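Afp3 (Serratia entomophila, PDB 6RBN) probably serves as a subunit of the contractile sheath around the inner tube of the anti-feeding prophage, a phage-tail-like injection particle. Local coordinates at residues 307-320 / 323-337. Residues are numbered along the deposited sequence; the frame is centred on the assembly and turned at random.
Sequences TNEQQAELNPKGIN and RHFSDRGLVVWGSRT
Asn320 binds the backbone of Arg336 with both end atoms of its carboxamide, OD1 and ND2. Its CB and CG lie against the carbonyl of Gly334, CB 3.8 Å from Gly334 O. Asn320 OD1 then accepts from Arg336 N (3.0 Å) in a nearly straight bond, the donor tilted somewhat from the carbonyl plane. On the other branch Asn320 ND2 donates to Arg336 O at 2.6 Å, with that oxygen in the amide plane and the bond again almost linear (171°). Asn320 CG lies anti to the carbonyl carbon (chi1 -64°), which brings the amide alongside the backbone of Arg336, where it meets the N-H and the C=O of the same residue; ND2 has a weak further bond to Val206 O of strand 204-207. Beside this end, Arg336 CD lies 3.3 Å from Asn315 O, and the guanidinium forms a salt bridge with Glu439.

At the other end, Arg323 of the hairpin made by strands 322-325 and 329-332 reaches the short helix 308-311. Its chain, bent at chi2 and chi3, turns NH1 and NH2 end-on to a single oxygen, Asn308 OD1, with NH1 at 3.0 Å; both come from the same face of the amide. NH1 also donates to Gln311 OE1. Gln311 lays NE2 at the edge of the Trp333 indole, 3.3 Å from CD1, while Phe325 CZ sits over one indole face. Pro8 of a second Afp3 subunit packs on Gln311 and Trp333.

Within the subtilisin-like domain of the tail sheath family, amide side chains thus join a helix-bearing loop to the antiparallel hairpin and the chain leaving it: the Arg323 charge meets neutral oxygens, and paired bonds probably fix the Asn320 amide's rotation.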
loop_
_atom_site.group_PDB
_atom_site.type_symbol
_atom_site.label_atom_id
_atom_site.label_comp_id
_atom_site.label_asym_id
_atom_site.label_seq_id
_atom_site.Cartn_x
_atom_site.Cartn_y
_atom_site.Cartn_z
ATOM N N THR D 307 32.244 -75.559 -14.138
ATOM C CA THR D 307 31.511 -75.957 -12.948
ATOM C C THR D 307 31.723 -74.945 -11.825
ATOM O O THR D 307 32.434 -73.952 -11.973
ATOM C CB THR D 307 31.950 -77.343 -12.485
ATOM O OG1 THR D 307 33.298 -77.281 -12.007
ATOM C CG2 THR D 307 31.914 -78.303 -13.640
ATOM N N ASN D 308 31.087 -75.207 -10.680
ATOM C CA ASN D 308 31.293 -74.352 -9.515
ATOM C C ASN D 308 32.647 -74.613 -8.869
ATOM O O ASN D 308 33.295 -73.685 -8.377
ATOM C CB ASN D 308 30.180 -74.563 -8.488
ATOM C CG ASN D 308 28.858 -73.988 -8.935
ATOM O OD1 ASN D 308 28.805 -72.918 -9.535
ATOM N ND2 ASN D 308 27.777 -74.688 -8.624
ATOM N N GLU D 309 33.093 -75.872 -8.867
ATOM C CA GLU D 309 34.269 -76.245 -8.090
ATOM C C GLU D 309 35.554 -75.717 -8.713
ATOM O O GLU D 309 36.538 -75.475 -8.007
ATOM C CB GLU D 309 34.334 -77.764 -7.930
ATOM C CG GLU D 309 33.285 -78.319 -6.985
ATOM C CD GLU D 309 31.953 -78.567 -7.654
ATOM O OE1 GLU D 309 31.867 -78.454 -8.894
ATOM O OE2 GLU D 309 30.979 -78.845 -6.930
ATOM N N GLN D 310 35.574 -75.545 -10.033
ATOM C CA GLN D 310 36.729 -74.912 -10.656
ATOM C C GLN D 310 36.583 -73.396 -10.686
ATOM O O GLN D 310 37.578 -72.679 -10.831
ATOM C CB GLN D 310 36.979 -75.499 -12.045
ATOM C CG GLN D 310 35.840 -75.432 -13.011
ATOM C CD GLN D 310 36.179 -76.137 -14.298
ATOM O OE1 GLN D 310 37.309 -76.574 -14.499
ATOM N NE2 GLN D 310 35.192 -76.285 -15.169
ATOM N N GLN D 311 35.361 -72.878 -10.562
ATOM C CA GLN D 311 35.231 -71.442 -10.350
ATOM C C GLN D 311 35.583 -71.061 -8.918
ATOM O O GLN D 311 36.026 -69.933 -8.674
ATOM C CB GLN D 311 33.817 -70.971 -10.707
ATOM C CG GLN D 311 33.671 -69.454 -10.772
ATOM C CD GLN D 311 32.300 -68.992 -11.191
ATOM O OE1 GLN D 311 31.402 -69.797 -11.424
ATOM N NE2 GLN D 311 32.129 -67.681 -11.290
ATOM N N ALA D 312 35.443 -71.990 -7.971
ATOM C CA ALA D 312 35.815 -71.753 -6.584
ATOM C C ALA D 312 37.315 -71.597 -6.384
ATOM O O ALA D 312 37.728 -71.019 -5.375
ATOM C CB ALA D 312 35.307 -72.892 -5.702
ATOM N N GLU D 313 38.137 -72.110 -7.296
ATOM C CA GLU D 313 39.570 -71.863 -7.262
ATOM C C GLU D 313 39.982 -70.740 -8.198
ATOM O O GLU D 313 41.137 -70.309 -8.156
ATOM C CB GLU D 313 40.341 -73.138 -7.623
ATOM C CG GLU D 313 40.135 -73.593 -9.051
ATOM C CD GLU D 313 40.837 -74.896 -9.363
ATOM O OE1 GLU D 313 41.481 -75.457 -8.452
ATOM O OE2 GLU D 313 40.742 -75.363 -10.517
ATOM N N LEU D 314 39.062 -70.263 -9.031
ATOM C CA LEU D 314 39.297 -69.168 -9.960
ATOM C C LEU D 314 38.780 -67.826 -9.467
ATOM O O LEU D 314 39.439 -66.813 -9.698
ATOM C CB LEU D 314 38.662 -69.493 -11.315
ATOM C CG LEU D 314 39.519 -70.090 -12.431
ATOM C CD1 LEU D 314 40.296 -71.316 -12.015
ATOM C CD2 LEU D 314 38.579 -70.462 -13.561
ATOM N N ASN D 315 37.632 -67.782 -8.798
ATOM C CA ASN D 315 37.082 -66.501 -8.359
ATOM C C ASN D 315 37.860 -65.826 -7.225
ATOM O O ASN D 315 37.769 -64.599 -7.097
ATOM C CB ASN D 315 35.626 -66.633 -7.922
ATOM C CG ASN D 315 34.889 -65.305 -7.972
ATOM O OD1 ASN D 315 35.344 -64.349 -8.594
ATOM N ND2 ASN D 315 33.796 -65.218 -7.251
ATOM N N PRO D 316 38.649 -66.536 -6.361
ATOM C CA PRO D 316 39.660 -65.787 -5.592
ATOM C C PRO D 316 40.954 -65.531 -6.356
ATOM O O PRO D 316 42.053 -65.557 -5.795
ATOM C CB PRO D 316 39.909 -66.684 -4.374
ATOM C CG PRO D 316 38.692 -67.484 -4.242
ATOM C CD PRO D 316 38.268 -67.765 -5.641
ATOM N N LYS D 317 40.791 -65.260 -7.645
ATOM C CA LYS D 317 41.654 -64.492 -8.520
ATOM C C LYS D 317 40.684 -63.716 -9.396
ATOM O O LYS D 317 39.477 -63.956 -9.355
ATOM C CB LYS D 317 42.580 -65.378 -9.364
ATOM C CG LYS D 317 43.613 -66.162 -8.582
ATOM C CD LYS D 317 44.504 -66.974 -9.497
ATOM C CE LYS D 317 43.760 -68.162 -10.071
ATOM N NZ LYS D 317 43.399 -69.124 -8.998
ATOM N N GLY D 318 41.179 -62.783 -10.188
ATOM C CA GLY D 318 40.221 -62.148 -11.068
ATOM C C GLY D 318 40.117 -62.919 -12.361
ATOM O O GLY D 318 40.878 -62.660 -13.291
ATOM N N ILE D 319 39.176 -63.861 -12.458
ATOM C CA ILE D 319 39.040 -64.692 -13.645
ATOM C C ILE D 319 37.693 -64.492 -14.330
ATOM O O ILE D 319 37.619 -64.514 -15.564
ATOM C CB ILE D 319 39.292 -66.180 -13.322
ATOM C CG1 ILE D 319 40.663 -66.346 -12.665
ATOM C CG2 ILE D 319 39.345 -67.005 -14.578
ATOM C CD1 ILE D 319 41.829 -65.874 -13.513
ATOM N N ASN D 320 36.618 -64.291 -13.556
ATOM C CA ASN D 320 35.335 -63.739 -14.018
ATOM C C ASN D 320 34.699 -64.605 -15.114
ATOM O O ASN D 320 34.624 -64.229 -16.282
ATOM C CB ASN D 320 35.504 -62.295 -14.495
ATOM C CG ASN D 320 35.925 -61.366 -13.390
ATOM O OD1 ASN D 320 35.478 -61.494 -12.256
ATOM N ND2 ASN D 320 36.789 -60.417 -13.712
ATOM N N ARG D 323 29.381 -67.935 -17.414
ATOM C CA ARG D 323 28.650 -69.138 -17.044
ATOM C C ARG D 323 27.435 -69.326 -17.939
ATOM O O ARG D 323 26.938 -68.384 -18.558
ATOM C CB ARG D 323 28.201 -69.077 -15.582
ATOM C CG ARG D 323 29.329 -69.111 -14.581
ATOM C CD ARG D 323 29.956 -70.481 -14.516
ATOM N NE ARG D 323 28.996 -71.491 -14.086
ATOM C CZ ARG D 323 28.741 -71.783 -12.815
ATOM N NH1 ARG D 323 29.378 -71.148 -11.847
ATOM N NH2 ARG D 323 27.852 -72.716 -12.515
ATOM N N HIS D 324 26.959 -70.564 -17.998
ATOM C CA HIS D 324 25.732 -70.899 -18.704
ATOM C C HIS D 324 24.660 -71.297 -17.705
ATOM O O HIS D 324 24.853 -72.229 -16.916
ATOM C CB HIS D 324 25.948 -72.029 -19.710
ATOM C CG HIS D 324 24.748 -72.310 -20.560
ATOM N ND1 HIS D 324 23.732 -73.150 -20.159
ATOM C CD2 HIS D 324 24.398 -71.857 -21.786
ATOM C CE1 HIS D 324 22.809 -73.202 -21.101
ATOM N NE2 HIS D 324 23.188 -72.427 -22.100
ATOM N N PHE D 325 23.540 -70.589 -17.735
ATOM C CA PHE D 325 22.357 -70.931 -16.962
ATOM C C PHE D 325 21.258 -71.329 -17.933
ATOM O O PHE D 325 21.104 -70.702 -18.986
ATOM C CB PHE D 325 21.919 -69.759 -16.088
ATOM C CG PHE D 325 22.906 -69.412 -15.015
ATOM C CD1 PHE D 325 22.959 -70.143 -13.843
ATOM C CD2 PHE D 325 23.790 -68.363 -15.186
ATOM C CE1 PHE D 325 23.871 -69.829 -12.857
ATOM C CE2 PHE D 325 24.704 -68.048 -14.206
ATOM C CZ PHE D 325 24.742 -68.781 -13.041
ATOM N N SER D 326 20.509 -72.379 -17.586
ATOM C CA SER D 326 19.584 -72.982 -18.541
ATOM C C SER D 326 18.381 -72.087 -18.802
ATOM O O SER D 326 17.857 -72.049 -19.922
ATOM C CB SER D 326 19.129 -74.347 -18.031
ATOM O OG SER D 326 18.351 -74.209 -16.857
ATOM N N ASP D 327 17.924 -71.359 -17.785
ATOM C CA ASP D 327 16.764 -70.496 -17.968
ATOM C C ASP D 327 17.139 -69.176 -18.631
ATOM O O ASP D 327 16.299 -68.540 -19.277
ATOM C CB ASP D 327 16.070 -70.260 -16.625
ATOM C CG ASP D 327 17.017 -69.754 -15.552
ATOM O OD1 ASP D 327 18.242 -69.720 -15.788
ATOM O OD2 ASP D 327 16.530 -69.377 -14.466
ATOM N N ARG D 328 18.388 -68.743 -18.482
ATOM C CA ARG D 328 18.786 -67.416 -18.930
ATOM C C ARG D 328 19.655 -67.425 -20.178
ATOM O O ARG D 328 19.442 -66.599 -21.068
ATOM C CB ARG D 328 19.530 -66.688 -17.809
ATOM C CG ARG D 328 18.687 -66.474 -16.572
ATOM C CD ARG D 328 19.459 -65.762 -15.484
ATOM N NE ARG D 328 19.709 -64.365 -15.815
ATOM C CZ ARG D 328 20.504 -63.568 -15.113
ATOM N NH1 ARG D 328 21.132 -64.034 -14.044
ATOM N NH2 ARG D 328 20.674 -62.307 -15.480
ATOM N N GLY D 329 20.627 -68.326 -20.266
ATOM C CA GLY D 329 21.522 -68.352 -21.405
ATOM C C GLY D 329 22.971 -68.223 -20.995
ATOM O O GLY D 329 23.430 -68.957 -20.117
ATOM N N LEU D 330 23.700 -67.291 -21.603
ATOM C CA LEU D 330 25.099 -67.043 -21.261
ATOM C C LEU D 330 25.169 -65.753 -20.465
ATOM O O LEU D 330 24.920 -64.672 -21.006
ATOM C CB LEU D 330 25.977 -66.960 -22.504
ATOM C CG LEU D 330 26.168 -68.261 -23.272
ATOM C CD1 LEU D 330 27.015 -68.019 -24.499
ATOM C CD2 LEU D 330 26.803 -69.293 -22.375
ATOM N N VAL D 331 25.520 -65.864 -19.191
ATOM C CA VAL D 331 25.556 -64.735 -18.274
ATOM C C VAL D 331 26.995 -64.521 -17.838
ATOM O O VAL D 331 27.667 -65.466 -17.415
ATOM C CB VAL D 331 24.641 -64.991 -17.060
ATOM C CG1 VAL D 331 24.714 -63.848 -16.072
ATOM C CG2 VAL D 331 23.216 -65.213 -17.507
ATOM N N VAL D 332 27.475 -63.283 -17.959
ATOM C CA VAL D 332 28.767 -62.943 -17.382
ATOM C C VAL D 332 28.646 -62.963 -15.861
ATOM O O VAL D 332 27.673 -62.470 -15.282
ATOM C CB VAL D 332 29.267 -61.590 -17.932
ATOM C CG1 VAL D 332 28.246 -60.489 -17.743
ATOM C CG2 VAL D 332 30.588 -61.201 -17.298
ATOM N N TRP D 333 29.603 -63.613 -15.204
ATOM C CA TRP D 333 29.386 -64.032 -13.822
ATOM C C TRP D 333 30.692 -63.830 -13.060
ATOM O O TRP D 333 31.534 -64.728 -13.009
ATOM C CB TRP D 333 28.919 -65.479 -13.792
ATOM C CG TRP D 333 28.352 -65.958 -12.511
ATOM C CD1 TRP D 333 28.944 -66.784 -11.614
ATOM C CD2 TRP D 333 27.051 -65.669 -11.993
ATOM N NE1 TRP D 333 28.102 -67.023 -10.560
ATOM C CE2 TRP D 333 26.932 -66.344 -10.769
ATOM C CE3 TRP D 333 25.980 -64.894 -12.441
ATOM C CZ2 TRP D 333 25.786 -66.272 -9.989
ATOM C CZ3 TRP D 333 24.846 -64.826 -11.665
ATOM C CH2 TRP D 333 24.757 -65.508 -10.454
ATOM N N GLY D 334 30.840 -62.656 -12.455
ATOM C CA GLY D 334 32.061 -62.289 -11.772
ATOM C C GLY D 334 32.449 -60.858 -12.071
ATOM O O GLY D 334 32.391 -60.429 -13.226
ATOM N N SER D 335 32.842 -60.106 -11.047
ATOM C CA SER D 335 33.172 -58.694 -11.210
ATOM C C SER D 335 34.399 -58.321 -10.385
ATOM O O SER D 335 34.417 -57.309 -9.686
ATOM C CB SER D 335 31.982 -57.819 -10.835
ATOM O OG SER D 335 31.708 -57.926 -9.452
ATOM N N ARG D 336 35.448 -59.133 -10.455
ATOM C CA ARG D 336 36.688 -58.853 -9.748
ATOM C C ARG D 336 37.804 -58.448 -10.702
ATOM O O ARG D 336 37.825 -58.838 -11.870
ATOM C CB ARG D 336 37.154 -60.053 -8.925
ATOM C CG ARG D 336 36.462 -60.208 -7.593
ATOM C CD ARG D 336 37.085 -61.351 -6.822
ATOM N NE ARG D 336 36.660 -61.386 -5.427
ATOM C CZ ARG D 336 35.595 -62.040 -4.986
ATOM N NH1 ARG D 336 34.838 -62.702 -5.841
ATOM N NH2 ARG D 336 35.279 -62.020 -3.700
ATOM N N THR D 337 38.734 -57.657 -10.171
ATOM C CA THR D 337 39.954 -57.276 -10.862
ATOM C C THR D 337 41.103 -58.178 -10.421
ATOM O O THR D 337 40.941 -59.081 -9.599
ATOM C CB THR D 337 40.293 -55.810 -10.589
ATOM O OG1 THR D 337 40.505 -55.620 -9.187
ATOM C CG2 THR D 337 39.172 -54.905 -11.044
#